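Local coordinates for protein kojibiose phosphorylase (Gut metagenome, PDB 6W0P) that is a carbohydrate-active enzyme of glycosyl hydrolase family 65, combining an antiparallel beta-sheet N-terminal domain with a largely helical central catalytic domain and a small C-terminal domain, at residues Trp410-Thr415 / Gly472-Asp477; Glu478-Val483 / Glu547-Phe552; Pro556-Lys561 / Tyr580-Ile585; Lys586-Leu591 / Ser622-Ile627; Gln605-Tyr610 / Ser633-Glu638. All blocks are in the same frame, centred on the assembly; numbering follows the deposited sequence.

Interaction 1 (Trp410-Thr415 / Gly472-Asp477)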
# COMPACT_ATOMS: atom_id res chain seq x y z
N TRP A 410 -2.53 0.47 -5.85
CA TRP A 410 -4.01 0.62 -5.96
C TRP A 410 -4.39 2.11 -6.08
O TRP A 410 -5.32 2.41 -6.85
CB TRP A 410 -4.72 -0.07 -4.78
CG TRP A 410 -4.58 0.68 -3.49
CD1 TRP A 410 -3.65 0.46 -2.52
CD2 TRP A 410 -5.39 1.78 -3.05
NE1 TRP A 410 -3.81 1.37 -1.51
CE2 TRP A 410 -4.86 2.20 -1.82
CE3 TRP A 410 -6.49 2.45 -3.58
CZ2 TRP A 410 -5.42 3.24 -1.09
CZ3 TRP A 410 -7.03 3.51 -2.88
CH2 TRP A 410 -6.49 3.89 -1.64
N GLN A 411 -3.67 2.99 -5.36
CA GLN A 411 -3.87 4.46 -5.28
C GLN A 411 -3.91 5.09 -6.67
O GLN A 411 -4.38 6.23 -6.74
CB GLN A 411 -2.72 5.20 -4.58
CG GLN A 411 -2.52 4.88 -3.12
CD GLN A 411 -1.40 3.88 -2.91
OE1 GLN A 411 -1.34 2.83 -3.58
NE2 GLN A 411 -0.53 4.18 -1.95
N HIS A 412 -3.26 4.47 -7.65
CA HIS A 412 -3.29 4.89 -9.07
C HIS A 412 -4.14 3.91 -9.86
O HIS A 412 -5.05 4.40 -10.59
CB HIS A 412 -1.88 5.07 -9.69
CG HIS A 412 -1.03 6.07 -8.98
ND1 HIS A 412 0.36 6.07 -9.10
CD2 HIS A 412 -1.33 6.99 -8.05
CE1 HIS A 412 0.87 6.98 -8.30
NE2 HIS A 412 -0.15 7.56 -7.63
N ALA A 413 -3.87 2.60 -9.73
CA ALA A 413 -4.46 1.56 -10.62
C ALA A 413 -5.97 1.42 -10.39
O ALA A 413 -6.64 1.08 -11.36
CB ALA A 413 -3.77 0.21 -10.48
N SER A 414 -6.47 1.69 -9.19
CA SER A 414 -7.91 1.54 -8.85
C SER A 414 -8.64 2.88 -9.02
O SER A 414 -9.90 2.89 -8.98
CB SER A 414 -8.12 1.00 -7.47
OG SER A 414 -7.53 -0.28 -7.34
N THR A 415 -7.91 3.98 -9.23
CA THR A 415 -8.50 5.34 -9.07
C THR A 415 -8.48 6.18 -10.35
O THR A 415 -9.29 7.13 -10.39
CB THR A 415 -7.80 6.08 -7.94
OG1 THR A 415 -6.43 6.23 -8.31
CG2 THR A 415 -7.94 5.35 -6.63
N GLY A 472 -14.33 8.19 -5.57
CA GLY A 472 -13.13 7.48 -5.11
C GLY A 472 -12.12 7.40 -6.22
O GLY A 472 -11.69 6.29 -6.55
N VAL A 473 -11.81 8.54 -6.83
CA VAL A 473 -10.98 8.60 -8.06
C VAL A 473 -9.76 9.49 -7.83
O VAL A 473 -9.61 10.11 -6.73
CB VAL A 473 -11.80 9.04 -9.28
CG1 VAL A 473 -12.86 7.99 -9.61
CG2 VAL A 473 -12.41 10.42 -9.13
N MET A 474 -8.92 9.52 -8.85
CA MET A 474 -7.75 10.40 -8.96
C MET A 474 -7.67 10.84 -10.42
O MET A 474 -7.72 9.95 -11.31
CB MET A 474 -6.48 9.64 -8.56
CG MET A 474 -5.21 10.39 -8.86
SD MET A 474 -3.69 9.47 -8.50
CE MET A 474 -3.68 9.50 -6.71
N GLY A 475 -7.52 12.15 -10.65
CA GLY A 475 -7.32 12.71 -11.99
C GLY A 475 -5.85 12.65 -12.34
O GLY A 475 -5.07 12.01 -11.64
N PRO A 476 -5.40 13.31 -13.44
CA PRO A 476 -3.97 13.40 -13.73
C PRO A 476 -3.14 13.99 -12.56
O PRO A 476 -1.99 13.58 -12.44
CB PRO A 476 -3.91 14.28 -14.99
CG PRO A 476 -5.29 14.13 -15.62
CD PRO A 476 -6.24 13.95 -14.46
N ASP A 477 -3.71 14.89 -11.76
CA ASP A 477 -3.05 15.46 -10.55
C ASP A 477 -3.03 14.36 -9.50
O ASP A 477 -4.05 14.12 -8.84
CB ASP A 477 -3.73 16.72 -9.99
CG ASP A 477 -3.19 17.12 -8.62
OD1 ASP A 477 -2.03 16.76 -8.35
OD2 ASP A 477 -3.93 17.76 -7.80

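Interaction 2 (Glu478-Val483 / Glu547-Phe552)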
# COMPACT_ATOMS: atom_id res chain seq x y z
N GLU A 478 -1.89 13.69 -9.36
CA GLU A 478 -1.77 12.53 -8.45
C GLU A 478 -1.72 12.97 -7.00
O GLU A 478 -1.64 12.08 -6.14
CB GLU A 478 -0.55 11.70 -8.83
CG GLU A 478 -0.63 11.19 -10.25
CD GLU A 478 0.50 10.28 -10.64
OE1 GLU A 478 1.40 10.09 -9.83
OE2 GLU A 478 0.44 9.75 -11.73
N PHE A 479 -1.78 14.27 -6.73
CA PHE A 479 -1.77 14.80 -5.35
C PHE A 479 -3.19 14.84 -4.79
O PHE A 479 -3.33 15.30 -3.67
CB PHE A 479 -1.05 16.14 -5.30
CG PHE A 479 0.42 16.07 -5.64
CD1 PHE A 479 1.11 14.87 -5.68
CD2 PHE A 479 1.14 17.25 -5.83
CE1 PHE A 479 2.47 14.82 -5.97
CE2 PHE A 479 2.51 17.21 -6.08
CZ PHE A 479 3.16 16.00 -6.18
N LYS A 480 -4.18 14.32 -5.51
CA LYS A 480 -5.60 14.26 -5.05
C LYS A 480 -6.12 12.83 -5.18
O LYS A 480 -6.37 12.39 -6.34
CB LYS A 480 -6.45 15.27 -5.81
CG LYS A 480 -6.34 16.68 -5.26
CD LYS A 480 -6.94 16.82 -3.87
CE LYS A 480 -6.32 17.94 -3.07
NZ LYS A 480 -4.83 17.85 -3.05
N LEU A 481 -6.32 12.17 -4.04
CA LEU A 481 -6.62 10.71 -3.93
C LEU A 481 -7.98 10.47 -3.27
O LEU A 481 -8.24 11.01 -2.19
CB LEU A 481 -5.49 10.05 -3.13
CG LEU A 481 -5.74 8.62 -2.67
CD1 LEU A 481 -6.05 7.70 -3.84
CD2 LEU A 481 -4.56 8.10 -1.86
N MET A 482 -8.83 9.64 -3.90
CA MET A 482 -10.15 9.22 -3.37
C MET A 482 -11.01 10.48 -3.24
O MET A 482 -11.71 10.67 -2.21
CB MET A 482 -10.06 8.51 -2.01
CG MET A 482 -9.32 7.17 -2.04
SD MET A 482 -10.10 5.90 -3.04
CE MET A 482 -11.78 5.93 -2.41
N VAL A 483 -10.91 11.34 -4.24
CA VAL A 483 -11.80 12.53 -4.34
C VAL A 483 -13.02 12.15 -5.16
O VAL A 483 -12.99 11.11 -5.83
CB VAL A 483 -11.07 13.75 -4.92
CG1 VAL A 483 -9.95 14.18 -3.99
CG2 VAL A 483 -10.57 13.52 -6.34
N GLU A 547 -13.70 23.66 -10.88
CA GLU A 547 -13.11 23.22 -9.59
C GLU A 547 -12.55 21.83 -9.84
O GLU A 547 -13.28 21.03 -10.38
CB GLU A 547 -14.13 23.25 -8.44
CG GLU A 547 -13.47 23.00 -7.08
CD GLU A 547 -14.37 23.07 -5.86
OE1 GLU A 547 -15.61 22.94 -6.02
OE2 GLU A 547 -13.85 23.19 -4.75
N GLN A 548 -11.28 21.58 -9.49
CA GLN A 548 -10.55 20.36 -9.89
C GLN A 548 -11.27 19.13 -9.35
O GLN A 548 -11.32 18.12 -10.07
CB GLN A 548 -9.11 20.38 -9.37
CG GLN A 548 -8.29 19.26 -9.97
CD GLN A 548 -6.85 19.34 -9.52
OE1 GLN A 548 -6.14 20.29 -9.86
NE2 GLN A 548 -6.43 18.33 -8.79
N ASN A 549 -11.76 19.22 -8.12
CA ASN A 549 -12.60 18.16 -7.51
C ASN A 549 -13.46 18.80 -6.41
O ASN A 549 -13.19 19.96 -6.04
CB ASN A 549 -11.76 16.97 -7.02
CG ASN A 549 -10.77 17.34 -5.94
OD1 ASN A 549 -9.56 17.30 -6.17
ND2 ASN A 549 -11.28 17.65 -4.75
N ASP A 550 -14.47 18.07 -5.93
CA ASP A 550 -15.36 18.54 -4.84
C ASP A 550 -14.47 18.86 -3.64
O ASP A 550 -13.69 17.96 -3.25
CB ASP A 550 -16.41 17.49 -4.47
CG ASP A 550 -17.67 18.03 -3.79
OD1 ASP A 550 -17.99 19.24 -3.95
OD2 ASP A 550 -18.40 17.20 -3.17
N GLY A 551 -14.57 20.08 -3.12
CA GLY A 551 -13.84 20.52 -1.92
C GLY A 551 -12.42 20.99 -2.23
O GLY A 551 -11.69 21.34 -1.25
N PHE A 552 -12.02 21.02 -3.51
CA PHE A 552 -10.66 21.47 -3.89
C PHE A 552 -10.41 22.92 -3.45
O PHE A 552 -9.37 23.15 -2.86
CB PHE A 552 -10.34 21.36 -5.38
CG PHE A 552 -8.88 21.63 -5.63
CD1 PHE A 552 -8.41 22.92 -5.79
CD2 PHE A 552 -7.97 20.59 -5.59
CE1 PHE A 552 -7.06 23.16 -5.97
CE2 PHE A 552 -6.62 20.83 -5.76
CZ PHE A 552 -6.17 22.12 -5.95

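Interaction 3 (Pro556-Lys561 / Tyr580-Ile585)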
# COMPACT_ATOMS: atom_id res chain seq x y z
N PRO A 556 -6.62 23.52 2.59
CA PRO A 556 -5.53 24.32 3.12
C PRO A 556 -4.63 24.82 1.99
O PRO A 556 -4.28 24.03 1.10
CB PRO A 556 -4.81 23.36 4.07
CG PRO A 556 -5.89 22.42 4.51
CD PRO A 556 -6.77 22.25 3.30
N HIS A 557 -4.29 26.10 2.04
CA HIS A 557 -3.43 26.78 1.03
C HIS A 557 -1.97 26.60 1.43
O HIS A 557 -1.64 26.93 2.57
CB HIS A 557 -3.78 28.27 0.90
CG HIS A 557 -2.92 28.92 -0.13
ND1 HIS A 557 -2.94 28.51 -1.47
CD2 HIS A 557 -1.98 29.89 -0.04
CE1 HIS A 557 -2.06 29.24 -2.14
NE2 HIS A 557 -1.47 30.09 -1.29
N VAL A 558 -1.15 26.06 0.53
CA VAL A 558 0.34 26.16 0.63
C VAL A 558 0.85 26.88 -0.61
O VAL A 558 0.55 26.45 -1.75
CB VAL A 558 1.07 24.81 0.82
CG1 VAL A 558 2.58 25.04 0.91
CG2 VAL A 558 0.59 24.04 2.05
N ASP A 559 1.60 27.95 -0.38
CA ASP A 559 2.29 28.72 -1.45
C ASP A 559 3.55 27.91 -1.81
O ASP A 559 4.45 27.76 -0.96
CB ASP A 559 2.56 30.15 -1.00
CG ASP A 559 3.26 31.03 -2.03
OD1 ASP A 559 3.62 30.53 -3.13
OD2 ASP A 559 3.42 32.24 -1.74
N ILE A 560 3.59 27.39 -3.02
CA ILE A 560 4.72 26.56 -3.53
C ILE A 560 6.05 27.32 -3.36
O ILE A 560 7.09 26.64 -3.21
CB ILE A 560 4.44 26.14 -4.98
CG1 ILE A 560 3.34 25.08 -5.01
CG2 ILE A 560 5.72 25.67 -5.65
CD1 ILE A 560 2.91 24.70 -6.39
N LYS A 561 6.04 28.66 -3.39
CA LYS A 561 7.26 29.51 -3.28
C LYS A 561 7.90 29.35 -1.90
O LYS A 561 9.09 29.69 -1.78
CB LYS A 561 6.93 30.97 -3.60
CG LYS A 561 6.51 31.22 -5.05
CD LYS A 561 6.40 32.69 -5.45
CE LYS A 561 5.13 33.37 -4.96
NZ LYS A 561 5.34 34.06 -3.66
N TYR A 580 -1.23 15.22 -0.05
CA TYR A 580 -2.63 15.04 -0.50
C TYR A 580 -3.56 16.10 0.10
O TYR A 580 -4.61 16.40 -0.52
CB TYR A 580 -3.16 13.65 -0.16
CG TYR A 580 -2.50 12.54 -0.94
CD1 TYR A 580 -2.70 12.42 -2.30
CD2 TYR A 580 -1.72 11.59 -0.32
CE1 TYR A 580 -2.14 11.40 -3.03
CE2 TYR A 580 -1.15 10.55 -1.03
CZ TYR A 580 -1.35 10.46 -2.39
OH TYR A 580 -0.75 9.46 -3.11
N ARG A 581 -3.19 16.66 1.26
CA ARG A 581 -4.15 17.48 2.05
C ARG A 581 -3.79 18.96 1.95
O ARG A 581 -4.01 19.69 2.94
CB ARG A 581 -4.25 16.95 3.49
CG ARG A 581 -2.94 16.82 4.23
CD ARG A 581 -3.14 16.15 5.57
NE ARG A 581 -1.87 15.92 6.25
CZ ARG A 581 -1.20 16.81 7.00
NH1 ARG A 581 -1.67 18.04 7.19
NH2 ARG A 581 -0.03 16.47 7.54
N THR A 582 -3.29 19.39 0.78
CA THR A 582 -2.99 20.80 0.43
C THR A 582 -3.66 21.12 -0.91
O THR A 582 -4.41 20.27 -1.42
CB THR A 582 -1.48 21.07 0.31
OG1 THR A 582 -0.98 20.49 -0.90
CG2 THR A 582 -0.67 20.55 1.48
N ASP A 583 -3.38 22.31 -1.46
CA ASP A 583 -3.87 22.75 -2.78
C ASP A 583 -2.68 22.82 -3.75
O ASP A 583 -2.71 23.61 -4.70
CB ASP A 583 -4.64 24.05 -2.63
CG ASP A 583 -3.79 25.26 -2.30
OD1 ASP A 583 -2.61 25.07 -1.90
OD2 ASP A 583 -4.32 26.36 -2.45
N ILE A 584 -1.64 22.04 -3.47
CA ILE A 584 -0.45 21.88 -4.36
C ILE A 584 -0.82 20.78 -5.36
O ILE A 584 -1.25 19.70 -4.91
CB ILE A 584 0.80 21.50 -3.55
CG1 ILE A 584 1.16 22.55 -2.49
CG2 ILE A 584 1.96 21.23 -4.48
CD1 ILE A 584 2.04 22.01 -1.41
N ILE A 585 -0.60 21.05 -6.64
CA ILE A 585 -0.99 20.19 -7.79
C ILE A 585 0.27 19.68 -8.47
O ILE A 585 1.26 20.46 -8.63
CB ILE A 585 -1.90 20.99 -8.74
CG1 ILE A 585 -3.24 21.30 -8.09
CG2 ILE A 585 -2.09 20.30 -10.07
CD1 ILE A 585 -3.90 22.53 -8.66

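Interaction 4 (Lys586-Leu591 / Ser622-Ile627)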
# COMPACT_ATOMS: atom_id res chain seq x y z
N LYS A 586 0.27 18.40 -8.84
CA LYS A 586 1.44 17.77 -9.47
C LYS A 586 1.56 18.25 -10.92
O LYS A 586 2.66 18.57 -11.34
CB LYS A 586 1.32 16.25 -9.37
CG LYS A 586 2.50 15.47 -9.93
CD LYS A 586 2.20 13.99 -9.84
CE LYS A 586 3.18 13.11 -10.57
NZ LYS A 586 4.43 13.10 -9.80
N GLN A 587 0.46 18.25 -11.65
CA GLN A 587 0.53 18.40 -13.12
C GLN A 587 -0.85 18.84 -13.60
O GLN A 587 -1.80 18.84 -12.84
CB GLN A 587 0.98 17.08 -13.74
CG GLN A 587 -0.02 15.93 -13.57
CD GLN A 587 0.59 14.59 -13.93
OE1 GLN A 587 1.23 13.95 -13.12
NE2 GLN A 587 0.36 14.13 -15.15
N PRO A 588 -0.97 19.24 -14.88
CA PRO A 588 -2.26 19.67 -15.40
C PRO A 588 -3.38 18.66 -15.12
O PRO A 588 -3.24 17.49 -15.44
CB PRO A 588 -1.98 19.82 -16.90
CG PRO A 588 -0.51 20.17 -16.94
CD PRO A 588 0.12 19.32 -15.86
N ASP A 589 -4.48 19.14 -14.55
CA ASP A 589 -5.71 18.34 -14.34
C ASP A 589 -6.83 19.07 -15.08
O ASP A 589 -7.14 18.69 -16.22
CB ASP A 589 -5.87 18.10 -12.83
CG ASP A 589 -6.79 16.96 -12.48
OD1 ASP A 589 -7.95 17.01 -12.94
OD2 ASP A 589 -6.33 16.01 -11.75
N VAL A 590 -7.34 20.18 -14.52
CA VAL A 590 -8.29 21.07 -15.24
C VAL A 590 -7.63 21.52 -16.56
O VAL A 590 -8.29 21.48 -17.62
CB VAL A 590 -8.71 22.27 -14.38
CG1 VAL A 590 -9.39 23.35 -15.21
CG2 VAL A 590 -9.58 21.84 -13.23
N LEU A 591 -6.38 21.98 -16.48
CA LEU A 591 -5.65 22.58 -17.64
C LEU A 591 -5.36 21.49 -18.68
O LEU A 591 -5.18 21.83 -19.87
CB LEU A 591 -4.37 23.26 -17.15
CG LEU A 591 -4.57 24.56 -16.36
CD1 LEU A 591 -3.26 25.34 -16.30
CD2 LEU A 591 -5.68 25.43 -16.95
N SER A 622 7.26 15.52 -16.20
CA SER A 622 7.82 16.02 -17.48
C SER A 622 6.67 16.50 -18.36
O SER A 622 6.94 17.13 -19.37
CB SER A 622 8.69 14.97 -18.13
OG SER A 622 8.04 13.71 -18.22
N LEU A 623 5.43 16.24 -17.93
CA LEU A 623 4.17 16.49 -18.67
C LEU A 623 3.73 17.96 -18.51
O LEU A 623 3.06 18.49 -19.42
CB LEU A 623 3.13 15.53 -18.09
CG LEU A 623 3.20 14.08 -18.59
CD1 LEU A 623 4.39 13.32 -17.98
CD2 LEU A 623 1.90 13.35 -18.27
N SER A 624 4.13 18.62 -17.42
CA SER A 624 3.51 19.88 -16.94
C SER A 624 4.03 21.10 -17.70
O SER A 624 3.23 21.89 -18.15
CB SER A 624 3.67 20.02 -15.47
OG SER A 624 3.07 21.23 -15.03
N PRO A 625 5.35 21.34 -17.82
CA PRO A 625 5.85 22.58 -18.40
C PRO A 625 5.33 22.92 -19.80
O PRO A 625 5.02 24.07 -20.06
CB PRO A 625 7.38 22.37 -18.45
CG PRO A 625 7.64 21.43 -17.28
CD PRO A 625 6.46 20.49 -17.33
N SER A 626 5.23 21.92 -20.68
CA SER A 626 4.81 22.09 -22.09
C SER A 626 3.32 22.50 -22.17
O SER A 626 2.96 23.29 -23.05
CB SER A 626 5.12 20.84 -22.92
OG SER A 626 4.33 19.72 -22.52
N ILE A 627 2.46 21.93 -21.33
CA ILE A 627 1.00 22.21 -21.35
C ILE A 627 0.80 23.66 -20.93
O ILE A 627 0.05 24.38 -21.60
CB ILE A 627 0.25 21.25 -20.43
CG1 ILE A 627 0.42 19.80 -20.88
CG2 ILE A 627 -1.20 21.64 -20.34
CD1 ILE A 627 0.00 19.59 -22.29

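Interaction 5 (Gln605-Tyr610 / Ser633-Glu638)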
# COMPACT_ATOMS: atom_id res chain seq x y z
N GLN A 605 -11.79 32.11 -20.33
CA GLN A 605 -11.90 30.80 -19.59
C GLN A 605 -10.51 30.23 -19.30
O GLN A 605 -10.26 29.84 -18.13
CB GLN A 605 -12.77 29.83 -20.38
CG GLN A 605 -14.25 30.18 -20.27
CD GLN A 605 -15.08 29.28 -21.15
OE1 GLN A 605 -14.74 29.06 -22.31
NE2 GLN A 605 -16.12 28.71 -20.57
N LEU A 606 -9.66 30.18 -20.32
CA LEU A 606 -8.26 29.71 -20.20
C LEU A 606 -7.50 30.60 -19.21
O LEU A 606 -6.75 30.04 -18.37
CB LEU A 606 -7.61 29.72 -21.57
CG LEU A 606 -8.16 28.72 -22.57
CD1 LEU A 606 -7.84 29.15 -23.98
CD2 LEU A 606 -7.58 27.33 -22.30
N LEU A 607 -7.67 31.92 -19.27
CA LEU A 607 -6.87 32.83 -18.39
C LEU A 607 -7.37 32.66 -16.95
O LEU A 607 -6.52 32.56 -16.05
CB LEU A 607 -6.94 34.27 -18.91
CG LEU A 607 -6.25 35.36 -18.07
CD1 LEU A 607 -4.74 35.31 -18.17
CD2 LEU A 607 -6.72 36.76 -18.48
N ALA A 608 -8.67 32.54 -16.71
CA ALA A 608 -9.20 32.39 -15.34
C ALA A 608 -8.62 31.10 -14.75
O ALA A 608 -8.07 31.14 -13.65
CB ALA A 608 -10.70 32.37 -15.34
N ASN A 609 -8.70 29.99 -15.48
CA ASN A 609 -8.25 28.66 -14.97
C ASN A 609 -6.72 28.63 -14.89
O ASN A 609 -6.20 28.06 -13.94
CB ASN A 609 -8.86 27.52 -15.76
CG ASN A 609 -10.35 27.42 -15.51
OD1 ASN A 609 -10.73 26.70 -14.60
ND2 ASN A 609 -11.17 28.14 -16.27
N TYR A 610 -6.04 29.23 -15.86
CA TYR A 610 -4.57 29.30 -15.86
C TYR A 610 -4.12 30.05 -14.60
O TYR A 610 -3.16 29.59 -13.92
CB TYR A 610 -4.05 29.96 -17.13
CG TYR A 610 -2.54 30.06 -17.20
CD1 TYR A 610 -1.77 29.05 -17.76
CD2 TYR A 610 -1.90 31.17 -16.70
CE1 TYR A 610 -0.39 29.15 -17.82
CE2 TYR A 610 -0.52 31.29 -16.75
CZ TYR A 610 0.24 30.26 -17.28
OH TYR A 610 1.59 30.44 -17.33
N SER A 633 0.96 30.68 -24.20
CA SER A 633 1.05 31.23 -25.58
C SER A 633 -0.36 31.62 -26.07
O SER A 633 -0.54 32.74 -26.53
CB SER A 633 1.71 30.26 -26.54
OG SER A 633 3.12 30.33 -26.46
N LYS A 634 -1.32 30.69 -25.96
CA LYS A 634 -2.72 30.84 -26.44
C LYS A 634 -3.36 32.09 -25.82
O LYS A 634 -4.18 32.72 -26.53
CB LYS A 634 -3.52 29.59 -26.07
CG LYS A 634 -4.91 29.47 -26.67
CD LYS A 634 -4.94 29.20 -28.15
CE LYS A 634 -4.33 27.86 -28.54
NZ LYS A 634 -4.16 27.73 -30.02
N ILE A 635 -3.00 32.46 -24.59
CA ILE A 635 -3.64 33.63 -23.89
C ILE A 635 -2.70 34.86 -23.86
O ILE A 635 -3.01 35.80 -23.12
CB ILE A 635 -4.13 33.22 -22.48
CG1 ILE A 635 -3.01 32.70 -21.58
CG2 ILE A 635 -5.27 32.22 -22.58
CD1 ILE A 635 -3.52 32.09 -20.30
N GLY A 636 -1.64 34.89 -24.67
CA GLY A 636 -0.79 36.08 -24.85
C GLY A 636 0.21 36.30 -23.72
O GLY A 636 0.78 37.40 -23.68
N LEU A 637 0.48 35.30 -22.86
CA LEU A 637 1.48 35.40 -21.76
C LEU A 637 2.84 34.89 -22.26
O LEU A 637 3.27 33.75 -21.90
CB LEU A 637 1.00 34.60 -20.55
CG LEU A 637 -0.28 35.07 -19.88
CD1 LEU A 637 -0.57 34.22 -18.66
CD2 LEU A 637 -0.16 36.54 -19.47
N GLU A 638 3.52 35.74 -23.04
CA GLU A 638 4.73 35.39 -23.81
C GLU A 638 5.88 35.05 -22.86
O GLU A 638 6.69 34.14 -23.19
CB GLU A 638 5.12 36.55 -24.72
CG GLU A 638 4.12 36.85 -25.81
CD GLU A 638 4.61 37.96 -26.73
OE1 GLU A 638 4.13 39.11 -26.57
OE2 GLU A 638 5.50 37.67 -27.58

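Interaction 1 (Trp410-Thr415 / Gly472-Asp477)
Met474 N donates to Thr415 O at 2.9 Å. The same oxygen receives a C-H...O contact from Val473 CA, 3.2 Å away. A second polar link lies within 410-415: Thr415 OG1 donates to Gln411 O at 2.6 Å. The short, beta-branched Thr415 suits this place, since its hydroxyl turns back to the backbone of Gln411 while CB and OG1 lie against CB of Met474.

Gly472 and Val473 both face Val483 in a G1 beta bulge. Gly472 has a phi of 68°, easily adopted without a side chain, and the bulge, paired with Val483, lies in the same short run of backbone that meets Thr415.

The remaining contacts centre on Met474, whose flexible, unbranched chain can reach past Thr415. CG is anti to the backbone N, and a bend at chi3 (-73°) swings the methyl to Gln411 O, with CE and that oxygen 3.3 Å apart. Met474 SD sits 3.5 Å from His412 CD2, an oblique sulfur-aromatic contact rather than a stack. Near this contact runs the subunit interface, where Trp410 meets Tyr576 of the second subunit edge-to-face.

Interaction 2 (Glu478-Val483 / Glu547-Phe552)
Lys480 lays its methylenes across the side chain of Asn549 at about a right angle, with CG 3.4 Å from Asn549 OD1. Farther out, Lys480 CE approaches the Phe552 ring obliquely, 4.0 Å from CE2. On the same asparagine, Val483 CG2 packs 3.7 Å from Asn549 CB while Val483 CG1 lies by the amide; the compact, branched valine fits close against the small polar group.

The next shell fixes these partners. Asn549 ND2 donates to Asp550 O at 2.9 Å, holding the amide's rotation; the acceptor lies in the amide plane, although the donor stands above the carbonyl plane. Asn549 also opens a type II beta turn closed by the 3.0 Å bond from Phe552 N to Asn549 O, and Gly551 takes the positive phi (84°) of its third position. Gln548 sets its CB over one face of the Phe552 ring, toward the rim, and its NE2 is hydrogen-bonded to Asp477.

The lysine chain bends at chi2, and chi4 (-52°) turns NZ to Phe479 O at 3.0 Å; the backbone oxygens of Tyr580 and Thr582 also accept from it. Three carbonyls around a buried amine are consistent with a protonated ammonium, whose charge probably polarises the methylenes that Asn549 OD1 touches.

Interaction 3 (Pro556-Lys561 / Tyr580-Ile585)
Val558 overlaps Ile584, with Val558 CB resting 3.7 Å from Ile584 CD1. Its CG2 branch turns elsewhere, Val558 CG2 meeting Thr582 CG2 at 3.8 Å. Ile560 extends this apolar patch, CD1 meeting Ile584 CG2 at 4.1 Å. Branched side chains suit the patch: Val558 serves both Thr582 and Ile584, and Ile584 both Val558 and Ile560.

Beside it, Asp583 uses both carboxylate oxygens, one on a side chain and one on the backbone. OD2 accepts from His557 ND1 at 2.7 Å in a nearly straight bond (170°), through its syn lone pair and in the plane of the imidazole; ring and carboxylate planes are nevertheless almost perpendicular, 88° apart. OD1 takes the amide Val558 N at 3.0 Å, which comes from above the carboxylate plane. A short acid can span these two donors from one CB, and chi1 (71°) puts CG on the side of 556-561. OD2 also forms a salt bridge with Arg616 and accepts from Gln463 of the second subunit, so this charge is shared among several donors and probably stays ionised.

Local turns shape both segments. Thr582 OG1 accepts from Ile584 N at 3.1 Å, an ST turn, and Asp559 OD1 accepts from Lys561 N in an Asx turn. These turns and the histidine-carboxylate hydrogen bond occur in a loop-loop contact of the catalytic domain, placed at the interface between two subunits.

Interaction 4 (Lys586-Leu591 / Ser622-Ile627)
Ser624 OG, hydrogen-bonded to ND1 of His619, also lies against the ring of Pro588, 3.6 Å from the proline CD. The small serine lets the ring come close: Pro588 CD is likewise 3.6 Å from Ser624 CA.

The ring's CG continues onto Ile627, where Pro588 CG meets Ile627 CB at 3.7 Å and Ile627 CG2 at 3.8 Å. Proline is well suited here, being a compact, conformationally restricted ring that can lie against both a serine and the isoleucine three residues further on. Leu591 adds its carbonyl oxygen, 4.0 Å from Ile627 CG2.

At the other end of the contact Gln587 and Leu623 run side by side, pointing the same way, with NE2 of the glutamine 3.6 Å from CD2 of the leucine. Lys586 anchors this end of the loop through a salt bridge to Glu620, and the carboxylate of Asp589, just ahead of helix 590-596, is held by the backbone N of Asp477 and the side-chain amide of Asn486.

The two segments thus meet where the loop leading into helix 590-596, with its proline, packs on the N-terminal part of helix 624-634, consistent with the (alpha/alpha)6-barrel fold of the family's catalytic domain.

Interaction 5 (Gln605-Tyr610 / Ser633-Glu638)
Ile635 points into the groove between Leu606, Leu607 and Tyr610, crossing Leu607 and Tyr610 obliquely. Its CG1 stands between the backbone N and the carbonyl carbon (chi1 59°), and the extended chi2 carries Ile635 CD1 on to Tyr610 CG at 3.8 Å and to Leu607 CD1 at 4.0 Å. The other branch, CG2, rests 3.6 Å from Leu606 CB, so the beta-branched residue fills two positions along one helix surface.

Tyr610 and Leu637 slide past each other in opposite directions. Leu637 CD1 touches the tyrosine ring at CE2, 3.5 Å away, in an oblique contact, while the phenol OH continues to a hydrogen bond with Asp640. Leu606 crosses Lys634 obliquely as well, its CD1 4.0 Å from Lys634 CG; there the lysine acts through its aliphatic part.

Ile635 and Leu637 flank a helix end. A Schellman motif closes helix 624-634, with Gly636 at the C-prime position (phi 79°), where the lack of a side chain eases the positive phi; Gly636 N bonds to Ser633 O at 3.0 Å. The chain then turns directly into helix 638-645, and the apolar residues either side of the glycine pack against the side of helix 603-613, whose Leu606 and Asn609 also pack on helix 590-596.

How the interactions relate
Following the chain, interaction 1 closes the long excursion from helix 410-413 to the loop after strand 468-469. Interaction 2 starts at the very next residue and joins that loop to 547-552; interaction 3 then closes a shorter, irregular loop, and its last residue adjoins interaction 4. These come in series, none nesting. Only interactions 4 and 5 cross: segments 586-591, 605-610, 622-627 and 633-638 alternate, knitting helices 590-596, 603-613 and 624-634 together. Asp477 ties interaction 1 to interactions 2 and 4, and Lys480, bonded to the backbone of 580-585, joins interactions 2 and 3. Interactions 1, 2 and 3 touch the second subunit, whereas no other chain touches interactions 4 and 5.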